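Local coordinates for tRNA nucleotidyl transferase-related protein (Thermotoga maritima, PDB 3H38) that probably builds the CCA end of tRNA from CTP and ATP as a class II CCA-adding enzyme, the chain here being the C-terminal part of a longer protein, at residues I58-G62 with T121-D125; H315-A320 with H350-Y354. Residue numbers count along the deposited sequence, not the author numbering.

Contact 1 of 2, residues I58-G62 with T121-D125; sequences IVVEG and TIKKD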
ATOM      1  N   ILE A  58     -10.904  -9.106  18.837  1.00 36.01           N
ATOM      2  CA  ILE A  58     -11.279 -10.180  19.778  1.00 35.19           C
ATOM      3  C   ILE A  58     -11.571 -11.542  19.168  1.00 39.55           C
ATOM      4  O   ILE A  58     -12.335 -11.655  18.207  1.00 38.79           O
ATOM      5  CB  ILE A  58     -12.491  -9.799  20.654  1.00 36.24           C
ATOM      6  CG1 ILE A  58     -12.205  -8.523  21.429  1.00 33.39           C
ATOM      7  CG2 ILE A  58     -12.758 -10.883  21.655  1.00 33.43           C
ATOM      8  CD1 ILE A  58     -10.957  -8.652  22.275  1.00 39.97           C
ATOM      9  N   VAL A  59     -10.974 -12.578  19.754  1.00 33.74           N
ATOM     10  CA  VAL A  59     -11.276 -13.950  19.354  1.00 37.07           C
ATOM     11  C   VAL A  59     -12.002 -14.762  20.458  1.00 33.43           C
ATOM     12  O   VAL A  59     -11.564 -14.809  21.625  1.00 29.53           O
ATOM     13  CB  VAL A  59     -10.007 -14.662  18.841  1.00 36.97           C
ATOM     14  CG1 VAL A  59     -10.313 -16.073  18.410  1.00 32.39           C
ATOM     15  CG2 VAL A  59      -9.440 -13.901  17.672  1.00 43.79           C
ATOM     16  N   VAL A  60     -13.133 -15.375  20.106  1.00 24.61           N
ATOM     17  CA  VAL A  60     -13.860 -16.163  21.115  1.00 25.32           C
ATOM     18  C   VAL A  60     -13.914 -17.625  20.705  1.00 34.09           C
ATOM     19  O   VAL A  60     -13.994 -17.937  19.512  1.00 27.09           O
ATOM     20  CB  VAL A  60     -15.287 -15.631  21.388  1.00 28.09           C
ATOM     21  CG1 VAL A  60     -15.244 -14.204  21.987  1.00 20.02           C
ATOM     22  CG2 VAL A  60     -16.110 -15.652  20.127  1.00 36.09           C
ATOM     23  N   GLU A  61     -13.790 -18.526  21.673  1.00 32.18           N
ATOM     24  CA  GLU A  61     -14.060 -19.928  21.374  1.00 39.87           C
ATOM     25  C   GLU A  61     -15.545 -20.173  21.625  1.00 37.55           C
ATOM     26  O   GLU A  61     -15.931 -20.685  22.683  1.00 37.85           O
ATOM     27  CB  GLU A  61     -13.229 -20.875  22.228  1.00 37.49           C
ATOM     28  CG  GLU A  61     -11.754 -20.889  21.922  1.00 39.13           C
ATOM     29  CD  GLU A  61     -11.086 -22.073  22.583  1.00 54.04           C
ATOM     30  OE1 GLU A  61      -9.856 -22.031  22.793  1.00 54.85           O
ATOM     31  OE2 GLU A  61     -11.813 -23.047  22.901  1.00 60.84           O
ATOM     32  N   GLY A  62     -16.359 -19.764  20.657  1.00 28.66           N
ATOM     33  CA  GLY A  62     -17.789 -19.938  20.703  1.00 31.15           C
ATOM     34  C   GLY A  62     -18.380 -19.119  19.590  1.00 39.32           C
ATOM     35  O   GLY A  62     -17.656 -18.727  18.683  1.00 31.10           O
ATOM     36  N   THR A 121     -10.137 -24.506  18.274  1.00 46.85           N
ATOM     37  CA  THR A 121      -9.687 -23.983  19.512  1.00 42.69           C
ATOM     38  C   THR A 121      -8.840 -22.800  19.128  1.00 37.85           C
ATOM     39  O   THR A 121      -8.594 -22.574  17.989  1.00 27.08           O
ATOM     40  CB  THR A 121      -8.820 -25.005  20.154  1.00 41.80           C
ATOM     41  OG1 THR A 121      -7.879 -25.462  19.197  1.00 35.06           O
ATOM     42  CG2 THR A 121      -9.650 -26.143  20.573  1.00 37.56           C
ATOM     43  N   ILE A 122      -8.396 -22.058  20.102  1.00 28.27           N
ATOM     44  CA  ILE A 122      -7.575 -20.903  19.834  1.00 32.98           C
ATOM     45  C   ILE A 122      -6.245 -21.373  19.228  1.00 36.97           C
ATOM     46  O   ILE A 122      -5.636 -20.677  18.425  1.00 33.00           O
ATOM     47  CB  ILE A 122      -7.318 -20.110  21.110  1.00 33.45           C
ATOM     48  CG1 ILE A 122      -6.489 -18.857  20.801  1.00 38.58           C
ATOM     49  CG2 ILE A 122      -6.655 -21.020  22.169  1.00 29.01           C
ATOM     50  CD1 ILE A 122      -7.213 -17.838  19.898  1.00 36.20           C
ATOM     51  N   LYS A 123      -5.812 -22.571  19.593  1.00 30.08           N
ATOM     52  CA  LYS A 123      -4.556 -23.046  19.085  1.00 29.19           C
ATOM     53  C   LYS A 123      -4.546 -23.043  17.560  1.00 39.73           C
ATOM     54  O   LYS A 123      -3.682 -22.396  16.928  1.00 30.38           O
ATOM     55  CB  LYS A 123      -4.208 -24.435  19.601  1.00 20.66           C
ATOM     56  CG  LYS A 123      -2.820 -24.832  19.096  1.00 28.92           C
ATOM     57  CD  LYS A 123      -2.110 -25.878  19.931  1.00 20.48           C
ATOM     58  CE  LYS A 123      -0.771 -26.151  19.277  1.00 28.44           C
ATOM     59  NZ  LYS A 123      -0.060 -27.167  20.051  1.00 28.37           N
ATOM     60  N   LYS A 124      -5.507 -23.724  16.974  1.00 37.64           N
ATOM     61  CA  LYS A 124      -5.641 -23.846  15.550  1.00 34.97           C
ATOM     62  C   LYS A 124      -5.841 -22.516  14.875  1.00 34.02           C
ATOM     63  O   LYS A 124      -5.394 -22.307  13.786  1.00 32.22           O
ATOM     64  CB  LYS A 124      -6.784 -24.770  15.224  1.00 30.16           C
ATOM     65  CG  LYS A 124      -6.376 -26.006  14.589  1.00 35.56           C
ATOM     66  CD  LYS A 124      -6.404 -27.148  15.521  1.00 43.33           C
ATOM     67  CE  LYS A 124      -6.071 -28.442  14.841  1.00 40.75           C
ATOM     68  NZ  LYS A 124      -4.716 -28.833  15.134  1.00 47.80           N
ATOM     69  N   ASP A 125      -6.559 -21.640  15.521  1.00 24.72           N
ATOM     70  CA  ASP A 125      -6.792 -20.310  14.966  1.00 30.37           C
ATOM     71  C   ASP A 125      -5.501 -19.489  14.917  1.00 33.59           C
ATOM     72  O   ASP A 125      -5.379 -18.561  14.122  1.00 35.94           O
ATOM     73  CB  ASP A 125      -7.835 -19.542  15.765  1.00 37.52           C
ATOM     74  CG  ASP A 125      -8.050 -18.133  15.235  1.00 41.49           C
ATOM     75  OD1 ASP A 125      -8.718 -17.947  14.188  1.00 50.75           O
ATOM     76  OD2 ASP A 125      -7.549 -17.201  15.875  1.00 37.30           O
TER
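A side-chain carboxylate from the end of a strand meets the first backbone amide of a helix: Ile-122 N donates to Glu-61 OE1 at 3.1 Å, with an N-H...O angle of 150°. Thr-121 occupies the N-cap position, so this amide lies in the first helical turn, where no backbone carbonyl one turn earlier can accept it; the acid supplies the acceptor. Glu-61 is placed for this by an inverse gamma turn centred on it (phi/psi -89/79°), closed by a weak bond of 3.2 Å from Gly-62 N to Val-60 O, and its m,t side chain then extends to the helix start. The backbones come closest here, with 6.2 Å between the CA atoms of Glu-61 and Thr-121.

Two residues earlier, Val-59 also directs its CA-to-CB bond toward the helix, whereas Val-60 points away, as expected from the alternation along a strand; of the strand's two sides, that of Val-59 faces this helix. Val-59 CG1 lies 3.9 Å from both Ile-122 CD1 and Asp-125 OD2. The carboxylate of Asp-125 is engaged in salt bridges with Arg-128 and Arg-129, the latter an ATP-binding residue, and strand 56-60 carries the Mg(2+)-binding Asp-57. This strand-helix packing therefore borders the catalytic region of the nucleotidyltransferase head domain shared with poly(A) polymerases.

Contact 2 of 2, residues H315-A320 with H350-Y354; sequences HVEKSA and HFLAY
Residues 315-320 form a continuous helical segment within helix 309-328, and 350-352 belong to helix 345-352, Tyr-354 lying in the loop beyond. Register is set by Val-316 opposite Phe-351, with CA atoms 6.5 Å apart. Val-316, in the t rotamer (chi1 174°), points toward the other segment and spreads among three rings. Its CG2 sits 4.0 Å from the centroid of the Phe-351 ring and 14° off the ring normal, a CH-pi contact; its CB lies over one face of the His-350 ring, and its CG1 reaches Tyr-354 CE1 at 4.2 Å. Helix 309-328 thus packs on the end of helix 345-352 and Tyr-354, in the all-helical region that follows the head and neck in class II CCA-adding enzymes, away from the nucleotide and metal sites. Phe-351 (chi1 -86°, chi2 124°) leaves its backbone sideways, and its ring edge meets Ser-319, with OG 3.3 Å from CZ. That hydroxyl, at chi1 81°, donates to His-315 O at 3.0 Å within its own helix. Tyr-354 (chi1 -85°, chi2 89°) receives Ala-320 over one face: Ala-320 CB is 3.8 Å from the ring centroid, 13° off the normal, while the Tyr-354 hydroxyl is hydrogen-bonded to Glu-289.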
ATOM      1  N   HIS A 315       4.156   6.893 -23.281  1.00 37.31           N
ATOM      2  CA  HIS A 315       4.449   8.300 -23.497  1.00 35.51           C
ATOM      3  C   HIS A 315       5.752   8.667 -22.783  1.00 40.58           C
ATOM      4  O   HIS A 315       6.625   9.293 -23.367  1.00 42.74           O
ATOM      5  CB  HIS A 315       3.283   9.181 -23.032  1.00 39.60           C
ATOM      6  CG  HIS A 315       3.531  10.655 -23.186  1.00 48.00           C
ATOM      7  ND1 HIS A 315       3.911  11.230 -24.389  1.00 55.42           N
ATOM      8  CD2 HIS A 315       3.439  11.677 -22.305  1.00 41.15           C
ATOM      9  CE1 HIS A 315       4.048  12.530 -24.231  1.00 48.18           C
ATOM     10  NE2 HIS A 315       3.762  12.834 -22.975  1.00 46.56           N
ATOM     11  N   VAL A 316       5.902   8.238 -21.530  1.00 47.97           N
ATOM     12  CA  VAL A 316       7.094   8.593 -20.758  1.00 50.82           C
ATOM     13  C   VAL A 316       8.321   7.859 -21.285  1.00 50.61           C
ATOM     14  O   VAL A 316       9.358   8.470 -21.539  1.00 50.52           O
ATOM     15  CB  VAL A 316       6.893   8.363 -19.222  1.00 38.39           C
ATOM     16  CG1 VAL A 316       8.179   8.602 -18.428  1.00 30.16           C
ATOM     17  CG2 VAL A 316       5.798   9.265 -18.701  1.00 40.72           C
ATOM     18  N   GLU A 317       8.206   6.551 -21.488  1.00 49.98           N
ATOM     19  CA  GLU A 317       9.369   5.805 -21.954  1.00 51.02           C
ATOM     20  C   GLU A 317       9.850   6.323 -23.298  1.00 52.03           C
ATOM     21  O   GLU A 317      11.038   6.276 -23.588  1.00 55.69           O
ATOM     22  CB  GLU A 317       9.118   4.295 -21.993  1.00 53.21           C
ATOM     23  CG  GLU A 317       8.059   3.853 -22.981  1.00 60.85           C
ATOM     24  CD  GLU A 317       7.671   2.390 -22.806  1.00 68.82           C
ATOM     25  OE1 GLU A 317       7.289   1.986 -21.675  1.00 59.97           O
ATOM     26  OE2 GLU A 317       7.748   1.645 -23.811  1.00 76.70           O
ATOM     27  N   LYS A 318       8.934   6.833 -24.114  1.00 56.24           N
ATOM     28  CA  LYS A 318       9.311   7.299 -25.448  1.00 55.83           C
ATOM     29  C   LYS A 318       9.823   8.733 -25.428  1.00 55.76           C
ATOM     30  O   LYS A 318      10.781   9.054 -26.125  1.00 57.26           O
ATOM     31  CB  LYS A 318       8.154   7.147 -26.441  1.00 57.07           C
ATOM     32  CG  LYS A 318       7.871   5.699 -26.828  1.00 61.65           C
ATOM     33  CD  LYS A 318       6.653   5.589 -27.735  1.00 62.95           C
ATOM     34  CE  LYS A 318       6.386   4.145 -28.127  1.00 66.07           C
ATOM     35  NZ  LYS A 318       7.499   3.551 -28.929  1.00 68.87           N
ATOM     36  N   SER A 319       9.206   9.584 -24.613  1.00 57.01           N
ATOM     37  CA  SER A 319       9.590  10.999 -24.556  1.00 53.86           C
ATOM     38  C   SER A 319      10.685  11.301 -23.527  1.00 54.78           C
ATOM     39  O   SER A 319      11.179  12.432 -23.443  1.00 45.94           O
ATOM     40  CB  SER A 319       8.371  11.882 -24.279  1.00 51.98           C
ATOM     41  OG  SER A 319       8.069  11.902 -22.901  1.00 58.80           O
ATOM     42  N   ALA A 320      11.058  10.295 -22.740  1.00 58.85           N
ATOM     43  CA  ALA A 320      12.053  10.494 -21.686  1.00 58.21           C
ATOM     44  C   ALA A 320      13.429  10.934 -22.210  1.00 62.16           C
ATOM     45  O   ALA A 320      13.984  11.923 -21.730  1.00 66.18           O
ATOM     46  CB  ALA A 320      12.177   9.249 -20.803  1.00 51.80           C
ATOM     47  N   HIS A 350       6.718   9.439 -12.761  1.00 38.97           N
ATOM     48  CA  HIS A 350       7.418   8.641 -13.751  1.00 34.17           C
ATOM     49  C   HIS A 350       8.454   9.516 -14.467  1.00 38.66           C
ATOM     50  O   HIS A 350       9.580   9.099 -14.683  1.00 44.79           O
ATOM     51  CB  HIS A 350       6.387   8.050 -14.725  1.00 32.40           C
ATOM     52  CG  HIS A 350       6.936   7.038 -15.677  1.00 34.85           C
ATOM     53  ND1 HIS A 350       8.213   6.514 -15.572  1.00 39.40           N
ATOM     54  CD2 HIS A 350       6.365   6.412 -16.741  1.00 34.30           C
ATOM     55  CE1 HIS A 350       8.409   5.638 -16.538  1.00 36.14           C
ATOM     56  NE2 HIS A 350       7.306   5.562 -17.268  1.00 38.45           N
ATOM     57  N   PHE A 351       8.086  10.739 -14.822  1.00 36.45           N
ATOM     58  CA  PHE A 351       9.091  11.657 -15.351  1.00 45.86           C
ATOM     59  C   PHE A 351      10.167  11.929 -14.302  1.00 42.04           C
ATOM     60  O   PHE A 351      11.369  11.904 -14.601  1.00 42.33           O
ATOM     61  CB  PHE A 351       8.462  12.957 -15.846  1.00 45.90           C
ATOM     62  CG  PHE A 351       7.968  12.888 -17.268  1.00 47.19           C
ATOM     63  CD1 PHE A 351       6.648  13.184 -17.577  1.00 43.23           C
ATOM     64  CD2 PHE A 351       8.827  12.516 -18.297  1.00 44.27           C
ATOM     65  CE1 PHE A 351       6.192  13.122 -18.895  1.00 47.21           C
ATOM     66  CE2 PHE A 351       8.380  12.454 -19.618  1.00 45.19           C
ATOM     67  CZ  PHE A 351       7.059  12.754 -19.915  1.00 48.02           C
ATOM     68  N   LEU A 352       9.749  12.143 -13.063  1.00 35.51           N
ATOM     69  CA  LEU A 352      10.732  12.401 -12.020  1.00 47.03           C
ATOM     70  C   LEU A 352      11.627  11.196 -11.725  1.00 46.86           C
ATOM     71  O   LEU A 352      12.728  11.356 -11.182  1.00 48.66           O
ATOM     72  CB  LEU A 352      10.064  12.916 -10.748  1.00 51.18           C
ATOM     73  CG  LEU A 352       9.529  14.348 -10.848  1.00 52.02           C
ATOM     74  CD1 LEU A 352       8.395  14.560  -9.860  1.00 48.88           C
ATOM     75  CD2 LEU A 352      10.644  15.357 -10.628  1.00 53.40           C
ATOM     76  N   ALA A 353      11.179   9.994 -12.091  1.00 33.47           N
ATOM     77  CA  ALA A 353      12.009   8.815 -11.833  1.00 37.03           C
ATOM     78  C   ALA A 353      13.310   8.838 -12.638  1.00 41.15           C
ATOM     79  O   ALA A 353      14.264   8.148 -12.306  1.00 39.80           O
ATOM     80  CB  ALA A 353      11.240   7.515 -12.087  1.00 34.13           C
ATOM     81  N   TYR A 354      13.354   9.650 -13.686  1.00 46.13           N
ATOM     82  CA  TYR A 354      14.527   9.698 -14.548  1.00 46.61           C
ATOM     83  C   TYR A 354      15.526  10.773 -14.133  1.00 57.93           C
ATOM     84  O   TYR A 354      16.638  10.858 -14.688  1.00 49.01           O
ATOM     85  CB  TYR A 354      14.105   9.984 -15.979  1.00 44.94           C
ATOM     86  CG  TYR A 354      13.695   8.782 -16.781  1.00 48.68           C
ATOM     87  CD1 TYR A 354      12.378   8.336 -16.787  1.00 49.15           C
ATOM     88  CD2 TYR A 354      14.620   8.106 -17.565  1.00 53.94           C
ATOM     89  CE1 TYR A 354      11.998   7.235 -17.546  1.00 51.11           C
ATOM     90  CE2 TYR A 354      14.256   7.007 -18.322  1.00 56.98           C
ATOM     91  CZ  TYR A 354      12.945   6.574 -18.316  1.00 55.11           C
ATOM     92  OH  TYR A 354      12.592   5.482 -19.085  1.00 52.23           O
TER

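How the contacts relate
Contacts 1 and 2 are both mostly buried, yet hold different elements in separate parts of an elongated chain: their centres are 51 Å apart, on opposite sides of the chain's centre, with nearest atoms about 41 Å apart. Contact 1 joins a sheet strand to a short helix beside the active site; contact 2 joins one helix to the end of another and the loop residue Tyr-354 in the all-helical region, remote from it. The strand-helix junction buries 198 Å² and includes a charged side chain bonded to a backbone amide; contact 2 buries 359 Å² through aliphatic groups over aromatic faces, with polar groups bonded within one helix (Ser-319) or outside both segments (His-315, Glu-317, Tyr-354).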